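Local structure of metallophosphoesterase (Clostridium thermocellum, 4J6O) at residues M29-V41 against K49-L61. The protein probably acts as the manganese-dependent 2',3'-phosphatase component of the bacterial Pnkp-Hen1 RNA repair system, within the calcineurin-like metallophosphoesterase family. Numbering follows the deposited sequence.
Sequences MLLEKLGYLIEEV and KYRVTHPEGRKVL
Leu37 and Thr53 open a two-stranded antiparallel beta hairpin at the edge of the calcineurin-like phosphatase fold. Each donates its N-H to the other's carbonyl, Leu37 N to Thr53 O at 2.8 Å, and Glu39 and Arg51, the next hydrogen-bonded pair, repeat the exchange, with the non-hydrogen-bonded pair Ile38-Val52 between them. Val41 N reaches Lys49 O at 3.0 Å and ends the ladder; a water donates to that same Lys49 oxygen. Val52 and Tyr50, on the hairpin face shared with Ile38 and Glu40, rest on Leu79 of helix 73-86. At the far end, OE1 of a poorly ordered Glu40 and Lys49 NZ form a long salt bridge of 3.5 Å, with a second water between them. Lys49 NZ also donates to Tyr50 OH, which is hydrogen-bonded to Glu75.

Where helix 24-33 gives way to the hairpin through a Schellman motif at Gly35, His54 ties the hairpin's second segment to the helix end. Its CG lies anti to the backbone N (chi1 -162°), which turns the imidazole back against the helix end. NE2 donates to Leu34 O at 2.9 Å, within the ring plane and onto a carbonyl lone pair, while a water donates to the same oxygen. On the other side of the imidazole, ND1 accepts Glu56 N inside the type I turn His54-Gly57. Both ring nitrogens are thus engaged and the ring's rotation is fixed. The edge of the imidazole, led by CD2, points at the face of the Tyr36 ring in a T-shaped stack, centroids 4.6 Å apart and planes at 70°. At the far end of the tyrosine, OH is hydrogen-bonded to Asp15, which also forms a salt bridge with Arg58, whose guanidinium forms a second one with Glu240, and Val60 CG2 packs 3.5 Å from Tyr36 CZ.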
# COMPACT_ATOMS: atom_id res chain seq x y z
N MET A 29 5.95 -12.01 -9.23
CA MET A 29 5.05 -12.66 -10.20
C MET A 29 4.05 -11.66 -10.80
O MET A 29 3.85 -11.65 -12.03
CB MET A 29 4.31 -13.86 -9.55
CG MET A 29 5.18 -15.04 -9.27
SD MET A 29 4.31 -16.21 -8.17
CE MET A 29 3.24 -17.01 -9.39
N LEU A 30 3.47 -10.80 -9.94
CA LEU A 30 2.44 -9.90 -10.41
C LEU A 30 3.05 -8.84 -11.34
O LEU A 30 2.50 -8.50 -12.39
CB LEU A 30 1.72 -9.25 -9.20
CG LEU A 30 0.68 -8.22 -9.57
CD1 LEU A 30 -0.43 -8.81 -10.45
CD2 LEU A 30 0.08 -7.76 -8.22
N LEU A 31 4.17 -8.27 -10.94
CA LEU A 31 4.84 -7.28 -11.80
C LEU A 31 5.20 -7.90 -13.15
O LEU A 31 4.98 -7.28 -14.21
CB LEU A 31 6.08 -6.73 -11.09
CG LEU A 31 5.85 -5.77 -9.89
CD1 LEU A 31 7.11 -5.50 -9.10
CD2 LEU A 31 5.19 -4.46 -10.33
N GLU A 32 5.71 -9.12 -13.13
CA GLU A 32 6.12 -9.75 -14.40
C GLU A 32 4.90 -10.00 -15.27
O GLU A 32 4.93 -9.80 -16.49
CB GLU A 32 6.95 -11.01 -14.14
CG GLU A 32 8.30 -10.64 -13.57
CD GLU A 32 9.17 -11.79 -13.13
OE1 GLU A 32 8.66 -12.86 -12.76
OE2 GLU A 32 10.38 -11.60 -13.15
N LYS A 33 3.81 -10.41 -14.63
CA LYS A 33 2.58 -10.66 -15.37
C LYS A 33 2.06 -9.38 -15.99
O LYS A 33 1.44 -9.40 -17.05
CB LYS A 33 1.54 -11.23 -14.40
CG LYS A 33 0.25 -11.67 -15.02
CD LYS A 33 -0.56 -12.40 -13.92
CE LYS A 33 -1.91 -12.88 -14.38
NZ LYS A 33 -2.45 -13.86 -13.42
N LEU A 34 2.33 -8.26 -15.34
CA LEU A 34 1.92 -6.96 -15.88
C LEU A 34 2.87 -6.41 -16.93
O LEU A 34 2.69 -5.28 -17.40
CB LEU A 34 1.78 -5.93 -14.75
CG LEU A 34 0.68 -6.22 -13.71
CD1 LEU A 34 1.01 -5.47 -12.39
CD2 LEU A 34 -0.72 -5.87 -14.21
N GLY A 35 3.90 -7.18 -17.26
CA GLY A 35 4.84 -6.74 -18.26
C GLY A 35 6.08 -5.99 -17.80
O GLY A 35 6.91 -5.58 -18.62
N TYR A 36 6.22 -5.80 -16.48
CA TYR A 36 7.44 -5.21 -15.95
C TYR A 36 8.57 -6.20 -16.05
O TYR A 36 8.36 -7.40 -16.01
CB TYR A 36 7.29 -4.71 -14.49
CG TYR A 36 6.26 -3.60 -14.39
CD1 TYR A 36 4.91 -3.91 -14.27
CD2 TYR A 36 6.64 -2.26 -14.45
CE1 TYR A 36 3.97 -2.91 -14.25
CE2 TYR A 36 5.71 -1.26 -14.40
CZ TYR A 36 4.37 -1.60 -14.29
OH TYR A 36 3.43 -0.59 -14.28
N LEU A 37 9.78 -5.66 -16.15
CA LEU A 37 10.99 -6.42 -16.28
C LEU A 37 11.81 -6.10 -15.05
O LEU A 37 12.10 -4.93 -14.77
CB LEU A 37 11.74 -5.91 -17.51
CG LEU A 37 10.85 -6.01 -18.74
CD1 LEU A 37 11.42 -5.15 -19.83
CD2 LEU A 37 10.75 -7.47 -19.15
N ILE A 38 12.17 -7.13 -14.30
CA ILE A 38 12.91 -6.94 -13.06
C ILE A 38 14.30 -7.49 -13.22
O ILE A 38 14.50 -8.67 -13.54
CB ILE A 38 12.22 -7.64 -11.87
CG1 ILE A 38 10.82 -7.11 -11.66
CG2 ILE A 38 13.06 -7.48 -10.59
CD1 ILE A 38 10.07 -8.01 -10.79
N GLU A 39 15.26 -6.61 -13.05
CA GLU A 39 16.65 -6.98 -13.18
C GLU A 39 17.20 -7.06 -11.79
O GLU A 39 17.01 -6.15 -10.97
CB GLU A 39 17.39 -5.92 -14.00
CG GLU A 39 18.90 -6.17 -14.10
CD GLU A 39 19.68 -5.01 -14.76
OE1 GLU A 39 19.13 -3.88 -14.89
OE2 GLU A 39 20.85 -5.24 -15.15
N GLU A 40 17.82 -8.19 -11.48
CA GLU A 40 18.62 -8.28 -10.29
C GLU A 40 19.95 -7.68 -10.71
O GLU A 40 20.66 -8.25 -11.54
CB GLU A 40 18.79 -9.73 -9.81
CG GLU A 40 17.87 -10.15 -8.67
CD GLU A 40 18.28 -11.50 -8.09
OE1 GLU A 40 18.63 -11.55 -6.89
OE2 GLU A 40 18.26 -12.51 -8.85
N VAL A 41 20.27 -6.52 -10.14
CA VAL A 41 21.47 -5.78 -10.49
C VAL A 41 22.76 -6.43 -9.97
O VAL A 41 22.84 -6.79 -8.79
CB VAL A 41 21.44 -4.36 -9.89
CG1 VAL A 41 22.71 -3.64 -10.28
CG2 VAL A 41 20.22 -3.58 -10.37
N LYS A 49 19.35 -2.95 -5.37
CA LYS A 49 19.43 -4.39 -5.58
C LYS A 49 18.68 -4.77 -6.85
O LYS A 49 19.07 -5.68 -7.57
CB LYS A 49 18.85 -5.13 -4.36
CG LYS A 49 19.07 -6.63 -4.38
CD LYS A 49 18.70 -7.24 -3.05
CE LYS A 49 19.07 -8.74 -2.95
NZ LYS A 49 18.45 -9.52 -4.05
N TYR A 50 17.61 -4.03 -7.15
CA TYR A 50 16.76 -4.36 -8.29
C TYR A 50 16.59 -3.14 -9.21
O TYR A 50 16.73 -2.01 -8.78
CB TYR A 50 15.39 -4.84 -7.82
CG TYR A 50 15.42 -6.03 -6.89
CD1 TYR A 50 15.74 -7.30 -7.36
CD2 TYR A 50 15.10 -5.87 -5.54
CE1 TYR A 50 15.72 -8.39 -6.51
CE2 TYR A 50 15.10 -6.94 -4.68
CZ TYR A 50 15.42 -8.20 -5.17
OH TYR A 50 15.40 -9.26 -4.30
N ARG A 51 16.27 -3.39 -10.48
CA ARG A 51 15.84 -2.31 -11.37
C ARG A 51 14.65 -2.80 -12.19
O ARG A 51 14.71 -3.83 -12.84
CB ARG A 51 16.97 -1.82 -12.29
CG ARG A 51 16.69 -0.44 -12.85
CD ARG A 51 17.93 0.20 -13.55
NE ARG A 51 17.81 1.66 -13.56
CZ ARG A 51 17.24 2.34 -14.55
NH1 ARG A 51 17.15 3.66 -14.50
NH2 ARG A 51 16.80 1.68 -15.61
N VAL A 52 13.57 -2.02 -12.16
CA VAL A 52 12.32 -2.42 -12.81
C VAL A 52 12.02 -1.47 -13.96
O VAL A 52 12.12 -0.25 -13.77
CB VAL A 52 11.15 -2.38 -11.80
CG1 VAL A 52 9.93 -3.04 -12.45
CG2 VAL A 52 11.60 -3.14 -10.55
N THR A 53 11.64 -2.01 -15.13
CA THR A 53 11.24 -1.19 -16.26
C THR A 53 9.98 -1.74 -16.91
O THR A 53 9.55 -2.86 -16.60
CB THR A 53 12.38 -1.10 -17.30
OG1 THR A 53 12.74 -2.42 -17.73
CG2 THR A 53 13.59 -0.43 -16.66
N HIS A 54 9.37 -0.93 -17.77
CA HIS A 54 8.21 -1.35 -18.55
C HIS A 54 8.31 -0.76 -19.97
O HIS A 54 8.41 0.46 -20.14
CB HIS A 54 6.89 -0.95 -17.85
CG HIS A 54 5.70 -1.71 -18.37
ND1 HIS A 54 5.17 -1.50 -19.62
CD2 HIS A 54 4.97 -2.71 -17.80
CE1 HIS A 54 4.17 -2.34 -19.82
NE2 HIS A 54 4.02 -3.09 -18.73
N PRO A 55 8.22 -1.62 -20.96
CA PRO A 55 8.38 -1.16 -22.35
C PRO A 55 7.28 -0.23 -22.83
O PRO A 55 7.52 0.55 -23.75
CB PRO A 55 8.39 -2.46 -23.16
CG PRO A 55 7.83 -3.51 -22.27
CD PRO A 55 8.07 -3.07 -20.84
N GLU A 56 6.10 -0.31 -22.23
CA GLU A 56 5.01 0.60 -22.59
C GLU A 56 4.98 1.86 -21.70
O GLU A 56 4.05 2.67 -21.77
CB GLU A 56 3.67 -0.13 -22.55
CG GLU A 56 3.61 -1.37 -23.44
CD GLU A 56 2.31 -2.15 -23.23
OE1 GLU A 56 1.59 -1.91 -22.23
OE2 GLU A 56 2.00 -3.01 -24.09
N GLY A 57 6.00 2.02 -20.86
CA GLY A 57 6.09 3.18 -19.99
C GLY A 57 5.04 3.27 -18.87
O GLY A 57 4.70 4.37 -18.39
N ARG A 58 4.49 2.13 -18.48
CA ARG A 58 3.51 2.09 -17.38
C ARG A 58 4.22 2.34 -16.07
O ARG A 58 5.42 2.11 -15.97
CB ARG A 58 2.79 0.74 -17.35
CG ARG A 58 2.07 0.45 -18.66
CD ARG A 58 1.19 -0.79 -18.52
NE ARG A 58 0.02 -0.56 -17.65
CZ ARG A 58 -1.19 -0.16 -18.06
NH1 ARG A 58 -2.16 -0.05 -17.13
NH2 ARG A 58 -1.46 0.06 -19.38
N LYS A 59 3.47 2.81 -15.08
CA LYS A 59 4.01 3.13 -13.73
C LYS A 59 3.19 2.42 -12.69
O LYS A 59 2.04 2.18 -12.91
CB LYS A 59 4.02 4.63 -13.47
CG LYS A 59 4.96 5.39 -14.45
CD LYS A 59 5.28 6.77 -13.91
CE LYS A 59 6.21 7.48 -14.92
NZ LYS A 59 6.70 8.79 -14.44
N VAL A 60 3.81 2.09 -11.58
CA VAL A 60 3.15 1.38 -10.49
C VAL A 60 2.79 2.36 -9.38
O VAL A 60 3.62 3.21 -8.98
CB VAL A 60 4.06 0.28 -9.89
CG1 VAL A 60 3.33 -0.40 -8.66
CG2 VAL A 60 4.43 -0.77 -10.91
N LEU A 61 1.61 2.16 -8.80
CA LEU A 61 1.23 2.90 -7.59
C LEU A 61 0.99 1.90 -6.48
O LEU A 61 0.09 1.08 -6.59
CB LEU A 61 -0.07 3.68 -7.85
CG LEU A 61 -0.03 4.68 -9.00
CD1 LEU A 61 -1.42 5.33 -9.08
CD2 LEU A 61 1.04 5.74 -8.82
O HOH W 1 2.01 -4.78 -20.36
O HOH W 2 20.84 -10.19 -5.95
O HOH W 3 21.08 -7.69 -7.24